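Local coordinates for glutamine amidotransferase subunit pdxT (Thermus thermophilus, PDB 2YWD), which probably hydrolyses glutamine to glutamate and ammonia, the ammonia being passed to the partner synthase subunit PdxS to build pyridoxal 5'-phosphate, at residues A[67-70]-A[71-74]. Sequence-based numbering, arbitrary orientation.
Sequences RKRV and EEGS
Arg-69 and Ser-74 join the last turn of a helix to the loop that leaves it, a worked example of a helix C-terminus closed by a Schellman motif and braced by side chains. In the backbone, Glu-71 N and Glu-72 N continue the helical pattern to Arg-67 O and Lys-68 O. At Gly-73 the chain turns to positive phi (71°), a value that favours glycine; Ser-74 N then reaches back to Arg-69 O (2.9 Å) and Gly-73 N to Val-70 O, completing a Schellman motif.

Among the side chains, the guanidinium of Arg-69 takes Ser-74 side-on. Arg-69 NE donates to Ser-74 OG at 2.7 Å, almost exactly in the guanidinium plane, while its NH2 meets Ser-74 O at 2.9 Å from above the carbonyl plane. Bends at chi2 (-70°) and chi3 (-60°) fold the arginine back toward the loop. Ser-74 OG in turn donates to the anti lone pair of Glu-72 OE1 (2.6 Å), so the hydroxyl accepts from the arginine and donates to the carboxylate.

The charges form a small network. Lys-68 NZ approaches Glu-72 OE2 from above the carboxylate plane at 3.0 Å, and Arg-69 NE makes a longer salt bridge to OE1 of Glu-72 (3.6 Å). An alanine in place of Arg-69 would take away both donors to Ser-74 and the longer salt bridge to Glu-72, and would probably let the serine and the loop turn more freely.

This Schellman turn, at the surface, ends helix 62-71 just before strand 76-80 of the central sheet, and Arg-69 NH1 also ties it to Leu-37 O, in the loop between strands 29-31 and 42-45.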
# COMPACT_ATOMS: atom_id res chain seq x y z
N ARG A 67 -7.08 0.84 -12.17
CA ARG A 67 -6.06 1.28 -13.13
C ARG A 67 -6.57 2.51 -13.89
O ARG A 67 -5.84 3.48 -14.09
CB ARG A 67 -5.72 0.15 -14.11
CG ARG A 67 -4.62 0.52 -15.10
CD ARG A 67 -4.21 -0.65 -16.01
NE ARG A 67 -3.61 -1.76 -15.28
CZ ARG A 67 -4.25 -2.89 -14.96
NH1 ARG A 67 -5.52 -3.06 -15.31
NH2 ARG A 67 -3.62 -3.83 -14.26
N LYS A 68 -7.83 2.45 -14.31
CA LYS A 68 -8.46 3.53 -15.05
C LYS A 68 -8.56 4.80 -14.19
O LYS A 68 -8.25 5.90 -14.64
CB LYS A 68 -9.85 3.10 -15.50
CG LYS A 68 -10.65 4.18 -16.22
CD LYS A 68 -12.08 3.73 -16.47
CE LYS A 68 -12.91 4.85 -17.09
NZ LYS A 68 -12.91 6.07 -16.23
N ARG A 69 -8.99 4.63 -12.94
CA ARG A 69 -9.14 5.75 -12.02
C ARG A 69 -7.81 6.44 -11.72
O ARG A 69 -7.74 7.67 -11.69
CB ARG A 69 -9.78 5.27 -10.71
CG ARG A 69 -11.25 4.85 -10.84
CD ARG A 69 -12.15 6.05 -11.07
NE ARG A 69 -12.07 7.00 -9.97
CZ ARG A 69 -12.63 6.81 -8.78
NH1 ARG A 69 -13.32 5.71 -8.53
NH2 ARG A 69 -12.46 7.72 -7.82
N VAL A 70 -6.75 5.67 -11.48
CA VAL A 70 -5.44 6.24 -11.19
C VAL A 70 -4.89 6.96 -12.42
O VAL A 70 -4.31 8.04 -12.31
CB VAL A 70 -4.44 5.15 -10.75
CG1 VAL A 70 -3.05 5.75 -10.59
CG2 VAL A 70 -4.90 4.55 -9.43
N GLU A 71 -5.09 6.35 -13.58
CA GLU A 71 -4.63 6.92 -14.84
C GLU A 71 -5.26 8.29 -15.09
O GLU A 71 -4.60 9.20 -15.60
CB GLU A 71 -4.97 5.97 -16.00
CG GLU A 71 -4.43 6.41 -17.35
CD GLU A 71 -2.91 6.46 -17.36
OE1 GLU A 71 -2.28 5.42 -17.08
OE2 GLU A 71 -2.35 7.54 -17.66
N GLU A 72 -6.53 8.44 -14.72
CA GLU A 72 -7.21 9.71 -14.92
C GLU A 72 -6.98 10.65 -13.74
O GLU A 72 -7.48 11.77 -13.72
CB GLU A 72 -8.71 9.47 -15.13
CG GLU A 72 -9.47 9.02 -13.90
CD GLU A 72 -10.89 8.61 -14.21
OE1 GLU A 72 -11.70 8.49 -13.27
OE2 GLU A 72 -11.20 8.41 -15.41
N GLY A 73 -6.22 10.18 -12.76
CA GLY A 73 -5.90 10.98 -11.59
C GLY A 73 -7.03 11.26 -10.62
O GLY A 73 -6.99 12.25 -9.89
N SER A 74 -8.03 10.38 -10.58
CA SER A 74 -9.17 10.57 -9.68
C SER A 74 -9.17 9.62 -8.49
O SER A 74 -10.18 9.49 -7.79
CB SER A 74 -10.48 10.40 -10.46
OG SER A 74 -10.58 9.08 -10.96